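Local structure of walker-type atpase (Pyrococcus abyssi, 2QEN) at residues Ile58-Cys62 against Arg63-Ala67; Asp135-Gln138 against Tyr139-Phe142; Trp241-Val244 against Phe245-Tyr249; Glu264-Lys267 against Gly268-Gly272; Gly294-Arg297 against Trp298-Arg302. The protein is of unknown biological function but binds ADP and magnesium through a P-loop ATPase domain, and probably binds and hydrolyses ATP. The protein carries 1 engineered substitution. All coordinates share one frame; numbering follows the deposited sequence.

Contact 1: residues Ile58-Cys62 against Arg63-Ala67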
# COMPACT_ATOMS: atom_id res chain seq x y z
N ILE A 58 -10.99 -11.02 -4.84
CA ILE A 58 -10.07 -11.51 -3.82
C ILE A 58 -8.86 -10.58 -3.66
O ILE A 58 -8.42 -9.93 -4.61
CB ILE A 58 -9.58 -12.96 -4.11
CG1 ILE A 58 -9.04 -13.09 -5.54
CG2 ILE A 58 -10.69 -13.95 -3.82
CD1 ILE A 58 -8.61 -14.50 -5.93
N LEU A 59 -8.35 -10.51 -2.43
CA LEU A 59 -7.20 -9.68 -2.12
C LEU A 59 -6.04 -10.59 -1.71
O LEU A 59 -6.14 -11.33 -0.72
CB LEU A 59 -7.54 -8.64 -1.03
CG LEU A 59 -6.49 -7.61 -0.56
CD1 LEU A 59 -5.82 -6.98 -1.73
CD2 LEU A 59 -7.13 -6.49 0.31
N ILE A 60 -4.96 -10.53 -2.48
CA ILE A 60 -3.74 -11.27 -2.17
C ILE A 60 -2.67 -10.33 -1.61
O ILE A 60 -2.23 -9.41 -2.29
CB ILE A 60 -3.20 -12.00 -3.42
CG1 ILE A 60 -4.25 -12.98 -3.95
CG2 ILE A 60 -1.89 -12.77 -3.09
CD1 ILE A 60 -4.27 -13.09 -5.42
N ASP A 61 -2.27 -10.58 -0.36
CA ASP A 61 -1.23 -9.81 0.33
C ASP A 61 0.16 -10.33 -0.08
O ASP A 61 0.65 -11.34 0.44
CB ASP A 61 -1.42 -9.89 1.85
CG ASP A 61 -0.60 -8.83 2.61
OD1 ASP A 61 0.50 -8.45 2.13
OD2 ASP A 61 -1.04 -8.38 3.68
N CYS A 62 0.77 -9.62 -1.03
CA CYS A 62 2.06 -9.97 -1.61
C CYS A 62 3.22 -9.79 -0.62
O CYS A 62 4.20 -10.53 -0.68
CB CYS A 62 2.31 -9.15 -2.88
SG CYS A 62 1.04 -9.42 -4.15
N ARG A 63 3.10 -8.82 0.28
CA ARG A 63 4.11 -8.63 1.32
C ARG A 63 4.14 -9.82 2.30
O ARG A 63 5.21 -10.35 2.60
CB ARG A 63 3.91 -7.29 2.05
CG ARG A 63 4.86 -7.09 3.23
CD ARG A 63 5.38 -5.67 3.26
NE ARG A 63 5.88 -5.25 4.56
CZ ARG A 63 7.09 -5.52 5.05
NH1 ARG A 63 7.96 -6.27 4.38
NH2 ARG A 63 7.42 -5.05 6.25
N GLU A 64 2.96 -10.22 2.77
CA GLU A 64 2.80 -11.42 3.60
C GLU A 64 3.31 -12.70 2.89
O GLU A 64 3.78 -13.62 3.56
CB GLU A 64 1.33 -11.56 4.05
CG GLU A 64 0.99 -12.81 4.88
CD GLU A 64 -0.53 -13.07 5.00
OE1 GLU A 64 -1.35 -12.40 4.32
OE2 GLU A 64 -0.91 -13.98 5.79
N LEU A 65 3.22 -12.77 1.56
CA LEU A 65 3.75 -13.92 0.81
C LEU A 65 5.27 -13.92 0.76
O LEU A 65 5.91 -14.96 0.79
CB LEU A 65 3.19 -13.97 -0.63
CG LEU A 65 1.81 -14.58 -0.90
CD1 LEU A 65 1.37 -14.28 -2.32
CD2 LEU A 65 1.80 -16.08 -0.66
N TYR A 66 5.84 -12.73 0.67
CA TYR A 66 7.28 -12.54 0.61
C TYR A 66 7.95 -12.70 1.99
O TYR A 66 9.02 -13.29 2.09
CB TYR A 66 7.56 -11.15 0.02
CG TYR A 66 8.92 -10.57 0.30
CD1 TYR A 66 10.01 -10.86 -0.52
CD2 TYR A 66 9.11 -9.70 1.38
CE1 TYR A 66 11.27 -10.30 -0.27
CE2 TYR A 66 10.37 -9.15 1.65
CZ TYR A 66 11.44 -9.45 0.82
OH TYR A 66 12.66 -8.90 1.07
N ALA A 67 7.29 -12.17 3.02
CA ALA A 67 7.82 -12.08 4.39
C ALA A 67 8.64 -13.27 4.92
O ALA A 67 9.76 -13.08 5.41
CB ALA A 67 6.69 -11.75 5.38
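Asp61 closes the strand 57-61 and caps the helix that follows it at once, its carboxylate reaching forward to the first turn. Its CB passes 3.5 Å from Glu64 OE1. CG stands anti to the backbone N (chi1 -166°) and rests against the CB of Glu64. From there OD1 takes the amide N of Glu64 at 3.1 Å in an almost straight bond, the N-cap interaction. The donor reaches OD1 from above the carboxylate plane, well out of it. OD2 ends 4.1 Å from Glu64 OE1, the two carboxylates standing almost perpendicular. Two acids this close probably disfavour each other's charge, whereas the amide on OD1 should favour the ionised form of Asp61. The main chain adds to the first turn: Leu65 N donates to Asp61 O at 3.1 Å and, more weakly, to Cys62 O, which also receives Tyr66 N. On another side of the turn the contact is apolar, with Leu65 CD1 placed 3.7 Å from Ile60 CG2; Ile60, buried near the end of the strand, thus touches the helix. This strand-to-helix junction belongs to the parallel sheet of the P-loop ATPase domain, where strand 57-61 lies at the edge, hydrogen-bonded to strand 130-135 through Ile58 and Ile60, with Cys62 just past its end adding a bond to Asp135. Helix 74-84 covers Ile60 and Leu65 with Leu81 and Glu80, while helix 44-54, which follows the P-loop, packs on Leu59 from the sheet's other face.

Contact 2: residues Asp135-Gln138 against Tyr139-Phe142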
# COMPACT_ATOMS: atom_id res chain seq x y z
N ASP A 135 -2.13 -6.82 -3.28
CA ASP A 135 -1.75 -5.75 -2.37
C ASP A 135 -0.25 -5.71 -2.23
O ASP A 135 0.36 -6.73 -1.90
CB ASP A 135 -2.41 -5.94 -1.00
CG ASP A 135 -2.82 -4.61 -0.35
OD1 ASP A 135 -2.45 -3.51 -0.89
OD2 ASP A 135 -3.53 -4.67 0.68
N GLU A 136 0.34 -4.55 -2.51
CA GLU A 136 1.80 -4.35 -2.51
C GLU A 136 2.46 -5.29 -3.53
O GLU A 136 3.40 -6.04 -3.22
CB GLU A 136 2.41 -4.51 -1.10
CG GLU A 136 1.83 -3.60 0.00
CD GLU A 136 2.15 -2.11 -0.16
OE1 GLU A 136 3.05 -1.75 -0.95
OE2 GLU A 136 1.49 -1.29 0.53
N ALA A 137 1.98 -5.17 -4.77
CA ALA A 137 2.35 -6.05 -5.87
C ALA A 137 3.82 -5.92 -6.31
O ALA A 137 4.33 -6.76 -7.05
CB ALA A 137 1.40 -5.81 -7.05
N GLN A 138 4.52 -4.89 -5.83
CA GLN A 138 5.94 -4.75 -6.13
C GLN A 138 6.77 -5.90 -5.54
O GLN A 138 7.88 -6.17 -6.00
CB GLN A 138 6.50 -3.37 -5.69
CG GLN A 138 6.63 -3.17 -4.19
CD GLN A 138 5.37 -2.63 -3.54
OE1 GLN A 138 4.31 -2.56 -4.16
NE2 GLN A 138 5.48 -2.24 -2.28
N TYR A 139 6.22 -6.58 -4.53
CA TYR A 139 6.89 -7.75 -3.95
C TYR A 139 6.84 -8.98 -4.85
O TYR A 139 7.49 -9.98 -4.57
CB TYR A 139 6.35 -8.08 -2.56
CG TYR A 139 6.78 -7.09 -1.50
CD1 TYR A 139 8.00 -7.22 -0.85
CD2 TYR A 139 5.95 -6.03 -1.14
CE1 TYR A 139 8.40 -6.31 0.14
CE2 TYR A 139 6.33 -5.11 -0.16
CZ TYR A 139 7.56 -5.26 0.48
OH TYR A 139 7.95 -4.36 1.44
N LEU A 140 6.08 -8.90 -5.93
CA LEU A 140 6.00 -10.01 -6.88
C LEU A 140 7.28 -10.12 -7.72
O LEU A 140 7.47 -11.11 -8.42
CB LEU A 140 4.75 -9.89 -7.78
CG LEU A 140 3.40 -10.00 -7.05
CD1 LEU A 140 2.21 -9.74 -8.02
CD2 LEU A 140 3.22 -11.34 -6.29
N ARG A 141 8.15 -9.12 -7.61
CA ARG A 141 9.48 -9.18 -8.22
C ARG A 141 10.34 -10.25 -7.53
O ARG A 141 11.35 -10.68 -8.07
CB ARG A 141 10.18 -7.80 -8.23
CG ARG A 141 10.72 -7.29 -6.89
CD ARG A 141 11.24 -5.86 -7.06
NE ARG A 141 11.98 -5.35 -5.90
CZ ARG A 141 11.42 -4.84 -4.79
NH1 ARG A 141 10.10 -4.79 -4.67
NH2 ARG A 141 12.19 -4.38 -3.80
N PHE A 142 9.90 -10.68 -6.35
CA PHE A 142 10.56 -11.76 -5.61
C PHE A 142 9.88 -13.13 -5.84
O PHE A 142 10.12 -14.10 -5.12
CB PHE A 142 10.62 -11.42 -4.12
CG PHE A 142 11.42 -10.19 -3.81
CD1 PHE A 142 12.81 -10.20 -3.90
CD2 PHE A 142 10.78 -9.02 -3.42
CE1 PHE A 142 13.57 -9.05 -3.60
CE2 PHE A 142 11.52 -7.87 -3.11
CZ PHE A 142 12.92 -7.88 -3.21
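Tyr139 lays its ring beside the Gln138 side chain, the two pointing the same way with amide and ring planes 33° apart. Gln138 NE2 comes within 3.7 Å of Tyr139 CE2. The ring turns its edge to Glu136, whose carbonyl O lies in the ring plane and also accepts Tyr139 N at 3.2 Å. Glu136 CB, 3.9 Å from Tyr139 CD2, completes this close-packed part. Leu140 belongs to the buried side too: its N bonds to Ala137 O at 3.0 Å, and its CD1 packs on Ala137 CB, with Leu177 and Phe180 of helix 174-181 beyond. These bonds, each closing over three residues, make a short 3-10 segment, residues 137-141, soon after strand 130-135. Asp135 ends that strand and Glu136 follows it, an acidic pair in the position of a Walker B motif; both are magnesium-binding residues of this protein, though here the bound ion stands about 4 Å from the Glu136 side chain. Asp135 is held by Ser45 and Thr170, and Glu136 OE2 bonds to Ser172. Glu136 OE1 receives Gln138 NE2 at 2.8 Å, in the amide plane. NE2 also reaches Glu173, so this second-shell amide helps fix how the Glu136 carboxylate is turned. Toward the partly exposed end the contact thins out. With CG between its backbone N and carbonyl carbon (chi1 75°), Arg141 runs extended and brings NH1 back to Gln138 O at 2.9 Å, the donor standing above the carbonyl plane. Arg141 N adds a weak bond to the same oxygen, and Phe142 CE2 lies 3.5 Å above the guanidinium centre.

Contact 3: residues Trp241-Val244 against Phe245-Tyr249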
# COMPACT_ATOMS: atom_id res chain seq x y z
N TRP A 241 -1.89 7.17 11.49
CA TRP A 241 -1.48 7.86 12.71
C TRP A 241 -2.64 8.55 13.44
O TRP A 241 -2.67 8.58 14.67
CB TRP A 241 -0.33 8.83 12.42
CG TRP A 241 0.87 8.18 11.69
CD1 TRP A 241 1.48 8.64 10.56
CD2 TRP A 241 1.57 6.98 12.07
NE1 TRP A 241 2.51 7.79 10.20
CE2 TRP A 241 2.59 6.77 11.11
CE3 TRP A 241 1.43 6.06 13.11
CZ2 TRP A 241 3.47 5.69 11.18
CZ3 TRP A 241 2.30 4.96 13.16
CH2 TRP A 241 3.31 4.80 12.21
N LEU A 242 -3.60 9.07 12.68
CA LEU A 242 -4.81 9.68 13.25
C LEU A 242 -5.65 8.69 14.07
O LEU A 242 -6.22 9.06 15.10
CB LEU A 242 -5.66 10.34 12.15
CG LEU A 242 -5.11 11.57 11.40
CD1 LEU A 242 -6.03 11.97 10.24
CD2 LEU A 242 -4.86 12.76 12.31
N VAL A 243 -5.73 7.44 13.60
CA VAL A 243 -6.39 6.36 14.35
C VAL A 243 -5.62 5.92 15.61
O VAL A 243 -6.23 5.73 16.66
CB VAL A 243 -6.73 5.13 13.45
CG1 VAL A 243 -7.22 3.93 14.30
CG2 VAL A 243 -7.81 5.49 12.43
N VAL A 244 -4.30 5.75 15.51
CA VAL A 244 -3.46 5.43 16.69
C VAL A 244 -3.63 6.51 17.77
O VAL A 244 -3.78 6.18 18.95
CB VAL A 244 -1.94 5.32 16.33
CG1 VAL A 244 -1.08 5.24 17.60
CG2 VAL A 244 -1.67 4.10 15.39
N PHE A 245 -3.58 7.77 17.37
CA PHE A 245 -3.81 8.90 18.28
C PHE A 245 -5.20 8.84 18.93
O PHE A 245 -5.32 9.00 20.15
CB PHE A 245 -3.60 10.24 17.56
CG PHE A 245 -3.94 11.43 18.42
CD1 PHE A 245 -3.04 11.87 19.41
CD2 PHE A 245 -5.17 12.09 18.27
CE1 PHE A 245 -3.37 12.94 20.24
CE2 PHE A 245 -5.51 13.15 19.10
CZ PHE A 245 -4.62 13.59 20.07
N GLY A 246 -6.24 8.62 18.13
CA GLY A 246 -7.62 8.54 18.62
C GLY A 246 -7.77 7.47 19.69
O GLY A 246 -8.28 7.73 20.76
N VAL A 247 -7.31 6.26 19.39
CA VAL A 247 -7.18 5.16 20.36
C VAL A 247 -6.43 5.56 21.64
O VAL A 247 -6.94 5.36 22.74
CB VAL A 247 -6.53 3.90 19.69
CG1 VAL A 247 -6.23 2.79 20.73
CG2 VAL A 247 -7.45 3.35 18.57
N GLU A 248 -5.22 6.12 21.51
CA GLU A 248 -4.41 6.51 22.68
C GLU A 248 -5.07 7.59 23.53
O GLU A 248 -4.96 7.57 24.74
CB GLU A 248 -2.99 6.94 22.27
CG GLU A 248 -2.09 5.80 21.77
CD GLU A 248 -2.02 4.63 22.75
OE1 GLU A 248 -2.15 4.87 23.97
OE2 GLU A 248 -1.85 3.46 22.32
N TYR A 249 -5.80 8.49 22.88
CA TYR A 249 -6.53 9.52 23.60
C TYR A 249 -7.68 8.94 24.42
O TYR A 249 -7.87 9.35 25.56
CB TYR A 249 -7.02 10.65 22.66
CG TYR A 249 -7.34 11.95 23.39
CD1 TYR A 249 -8.51 12.08 24.17
CD2 TYR A 249 -6.50 13.05 23.30
CE1 TYR A 249 -8.81 13.27 24.85
CE2 TYR A 249 -6.79 14.25 23.97
CZ TYR A 249 -7.95 14.35 24.74
OH TYR A 249 -8.24 15.52 25.40
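Phe245 N donates to Trp241 O at 3.0 Å, the first of four successive i to i+4 bonds that make this pair of segments about two and a half regular turns of the alpha-helix 239-252. Gly246 N follows to Leu242 O at 3.1 Å, Val247 N to Val243 O and Glu248 N to Val244 O. All four carbonyls are thus taken by an amide one turn on, and Phe245 O in turn accepts Tyr249 N. Two polar side-chain ends find partners beyond the helix: the indole NE1 of Trp241 bonds to Asp341, and the hydroxyl of Tyr249 bonds to Glu227; the Glu248 carboxylate has a long, weak pairing with Arg261. Direct side-chain packing along the helix is light. Val243 CG1 and Val247 CG2 lie 4.3 Å apart on the side where Val243 touches the bound ADP, so this turn helps line the nucleotide pocket. Leu242 and Phe245 pack on helices 205-217 and 225-235, where Phe211, Leu212, Ala231 and Leu235 receive them. Because CG2 of Val247 stands beside its own backbone N, anti to the carbonyl carbon, it leans back along the helix and settles 3.3 Å from Val243 O. Glu248 CG is placed the same way by its first torsion and rests 3.3 Å from Val244 O.

Contact 4: residues Glu264-Lys267 against Gly268-Gly272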
# COMPACT_ATOMS: atom_id res chain seq x y z
N GLU A 264 5.58 6.94 20.35
CA GLU A 264 6.16 5.65 20.77
C GLU A 264 5.81 4.52 19.81
O GLU A 264 6.69 3.80 19.35
CB GLU A 264 5.67 5.26 22.17
CG GLU A 264 6.25 6.07 23.32
CD GLU A 264 5.63 5.69 24.67
OE1 GLU A 264 4.73 4.80 24.69
OE2 GLU A 264 6.06 6.27 25.70
N VAL A 265 4.51 4.33 19.57
CA VAL A 265 4.02 3.34 18.60
C VAL A 265 4.61 3.58 17.20
O VAL A 265 5.12 2.66 16.59
CB VAL A 265 2.46 3.25 18.59
CG1 VAL A 265 1.95 2.41 17.40
CG2 VAL A 265 1.95 2.63 19.90
N ALA A 266 4.55 4.82 16.71
CA ALA A 266 5.15 5.17 15.42
C ALA A 266 6.65 4.86 15.40
O ALA A 266 7.13 4.19 14.48
CB ALA A 266 4.90 6.63 15.10
N LYS A 267 7.39 5.32 16.42
CA LYS A 267 8.82 5.04 16.52
C LYS A 267 9.14 3.55 16.39
O LYS A 267 10.07 3.18 15.66
CB LYS A 267 9.41 5.61 17.81
CG LYS A 267 10.93 5.58 17.84
CD LYS A 267 11.53 6.24 19.08
CE LYS A 267 11.68 5.26 20.27
NZ LYS A 267 12.51 5.82 21.39
N GLY A 268 8.36 2.71 17.06
CA GLY A 268 8.57 1.26 17.04
C GLY A 268 8.49 0.68 15.64
O GLY A 268 9.41 0.00 15.18
N LEU A 269 7.39 0.96 14.96
CA LEU A 269 7.14 0.46 13.61
C LEU A 269 8.17 0.98 12.60
O LEU A 269 8.78 0.21 11.83
CB LEU A 269 5.71 0.81 13.17
CG LEU A 269 4.54 0.30 14.02
CD1 LEU A 269 3.24 0.98 13.60
CD2 LEU A 269 4.38 -1.21 13.92
N ILE A 270 8.39 2.30 12.62
CA ILE A 270 9.32 2.96 11.70
C ILE A 270 10.76 2.49 11.90
O ILE A 270 11.53 2.35 10.94
CB ILE A 270 9.18 4.50 11.79
CG1 ILE A 270 7.80 4.91 11.27
CG2 ILE A 270 10.31 5.23 11.03
CD1 ILE A 270 7.25 6.19 11.83
N MET A 271 11.12 2.22 13.15
CA MET A 271 12.46 1.74 13.48
C MET A 271 12.69 0.36 12.87
O MET A 271 13.80 0.04 12.42
CB MET A 271 12.66 1.69 14.99
CG MET A 271 13.96 2.31 15.46
SD MET A 271 14.02 4.09 15.15
CE MET A 271 15.73 4.28 14.66
N GLY A 272 11.62 -0.44 12.86
CA GLY A 272 11.63 -1.80 12.28
C GLY A 272 11.91 -1.75 10.79
O GLY A 272 12.71 -2.54 10.29
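Residues 264-272 run as uninterrupted alpha-helix, each amide of Gly268-Met271 bonded to the carbonyl four places earlier. Ile270 N to Ala266 O is short, 2.9 Å, and lies nearly along the C=O axis. Leu269 N to Val265 O is longer, at 3.3 Å, yet almost straight. Gly268 N and Met271 N close the remaining bonds, to Glu264 O and Lys267 O. The side chains divide by face. On the buried one, Ile270 has CG1 anti to its carbonyl carbon (chi1 -67°), which leans CD1 back over the preceding turn, 3.3 Å from Ala266 O and 4.1 Å from Ala266 CB. At the border of that face, Val265 CG1 meets Leu269 CD1 at 4.3 Å. The exposed face is looser: Met271 CB lies 3.1 Å from Lys267 O, and its sulfur only skirts the lysine's aliphatic chain, SD being 4.4 Å from Lys267 CG. This part of helix 255-280 lies between two other helices. Trp241 and Val244 of helix 239-252 pack on Val265, Ala266, Leu269 and Ile270, while Val343, Val344 and Val347 of the C-terminal helix 342-348 cover Ala266, Lys267 and Ile270.

Contact 5: residues Gly294-Arg297 against Trp298-Arg302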
# COMPACT_ATOMS: atom_id res chain seq x y z
N GLY A 294 16.63 18.95 8.20
CA GLY A 294 16.69 20.14 7.36
C GLY A 294 17.83 20.23 6.38
O GLY A 294 18.00 21.25 5.71
N TYR A 295 18.65 19.19 6.28
CA TYR A 295 19.63 19.13 5.21
C TYR A 295 18.92 18.46 4.01
O TYR A 295 18.98 17.27 3.82
CB TYR A 295 20.92 18.41 5.65
CG TYR A 295 21.53 18.98 6.92
CD1 TYR A 295 22.38 20.07 6.87
CD2 TYR A 295 21.23 18.45 8.18
CE1 TYR A 295 22.93 20.61 8.01
CE2 TYR A 295 21.77 19.00 9.35
CZ TYR A 295 22.63 20.08 9.25
OH TYR A 295 23.20 20.64 10.36
N ASN A 296 18.22 19.29 3.22
CA ASN A 296 17.20 18.82 2.29
C ASN A 296 17.46 19.29 0.83
O ASN A 296 16.55 19.36 -0.02
CB ASN A 296 15.84 19.31 2.79
CG ASN A 296 15.77 20.80 2.88
OD1 ASN A 296 16.71 21.48 2.49
ND2 ASN A 296 14.65 21.32 3.36
N ARG A 297 18.72 19.64 0.58
CA ARG A 297 19.21 19.91 -0.76
C ARG A 297 20.49 19.10 -0.96
O ARG A 297 21.18 18.78 0.01
CB ARG A 297 19.44 21.41 -0.97
CG ARG A 297 18.13 22.16 -1.27
CD ARG A 297 18.23 23.66 -0.97
NE ARG A 297 17.93 23.91 0.44
CZ ARG A 297 16.71 24.14 0.93
NH1 ARG A 297 15.65 24.17 0.13
NH2 ARG A 297 16.56 24.34 2.24
N TRP A 298 20.77 18.75 -2.20
CA TRP A 298 21.91 17.91 -2.57
C TRP A 298 23.21 18.21 -1.83
O TRP A 298 23.76 17.33 -1.16
CB TRP A 298 22.14 18.03 -4.08
CG TRP A 298 23.24 17.16 -4.62
CD1 TRP A 298 24.60 17.42 -4.60
CD2 TRP A 298 23.08 15.91 -5.30
NE1 TRP A 298 25.28 16.39 -5.22
CE2 TRP A 298 24.37 15.46 -5.66
CE3 TRP A 298 21.97 15.13 -5.63
CZ2 TRP A 298 24.58 14.25 -6.34
CZ3 TRP A 298 22.18 13.92 -6.31
CH2 TRP A 298 23.49 13.50 -6.65
N SER A 299 23.73 19.42 -2.00
CA SER A 299 24.99 19.81 -1.35
C SER A 299 24.87 19.83 0.17
O SER A 299 25.85 19.56 0.87
CB SER A 299 25.48 21.17 -1.84
OG SER A 299 24.53 22.17 -1.53
N LEU A 300 23.69 20.16 0.68
CA LEU A 300 23.46 20.16 2.13
C LEU A 300 23.64 18.76 2.71
O LEU A 300 24.31 18.58 3.73
CB LEU A 300 22.09 20.73 2.50
CG LEU A 300 21.82 22.23 2.28
CD1 LEU A 300 20.34 22.58 2.55
CD2 LEU A 300 22.75 23.15 3.09
N ILE A 301 23.06 17.77 2.01
CA ILE A 301 23.12 16.35 2.38
C ILE A 301 24.54 15.83 2.30
O ILE A 301 25.04 15.20 3.23
CB ILE A 301 22.21 15.46 1.46
CG1 ILE A 301 20.73 15.72 1.75
CG2 ILE A 301 22.54 13.97 1.66
CD1 ILE A 301 19.80 15.18 0.67
N ARG A 302 25.19 16.12 1.18
CA ARG A 302 26.51 15.65 0.88
C ARG A 302 27.56 16.15 1.88
O ARG A 302 28.37 15.34 2.39
CB ARG A 302 26.85 16.10 -0.53
CG ARG A 302 28.10 15.54 -1.17
CD ARG A 302 28.40 16.37 -2.43
NE ARG A 302 28.83 17.72 -2.07
CZ ARG A 302 28.57 18.83 -2.75
NH1 ARG A 302 27.86 18.80 -3.87
NH2 ARG A 302 29.03 19.99 -2.30
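Leu300 lies alongside Arg297, both side chains pointing the same way, with its CD1 set at the edge of the guanidinium and 3.5 Å from Arg297 NE. The same methyl is 3.8 Å from Asn296 OD1, and Asn296 CG in turn sits over one face of the guanidinium, toward its rim. Further back, Leu300 CB meets Tyr295 CB at 4.1 Å. A bend at chi3 (-86°) turns the Arg297 guanidinium so that one face meets Asn296 and its edge meets Leu300. Arg297 is also the N-cap residue of helix 298-307, and its carbonyl accepts Ile301 N at 2.9 Å. Ile301 CG1 lies 3.1 Å from Tyr295 O. Gly294 ends helix 282-292 in a Schellman motif with positive phi, so residues 294-297 form most of the tight link between two helices of a winged helix-turn-helix domain, consistent with the MCM C-terminal family. Strand 336-339 flanks the link, Asn296 bonding to Tyr337 through the backbone. Trp298 projects to helix 314-326, where its NE1 bonds to Glu314, and Tyr295 stacks on Tyr304. Across the link itself, then, the Ile301 to Arg297 bond helps set the helix start, while the side chains meet by van der Waals contact, Leu300 CD1 touching the guanidinium edge, the Arg297 stem and Asn296 OD1.

In the fold
The five contacts follow one another along the chain from strand 57-61 to helix 298-307. Contacts 1 and 2, with centres 8 Å apart, close neighbouring strands of the parallel sheet, 57-61 and 130-135, and touch directly through backbone and side chains. Contacts 3 and 4, 14 Å apart between centres, sit on the consecutive helices 239-252 and 255-280, packed against each other. Their centres are 22 to 29 Å from those of the first pair. The bound ADP touches contact 3 and the magnesium lies near contact 2, so the nucleotide site falls between sheet and helices. Contact 5, its centre 25 to 36 Å from all others, lies in the part assigned to a winged helix-turn-helix family.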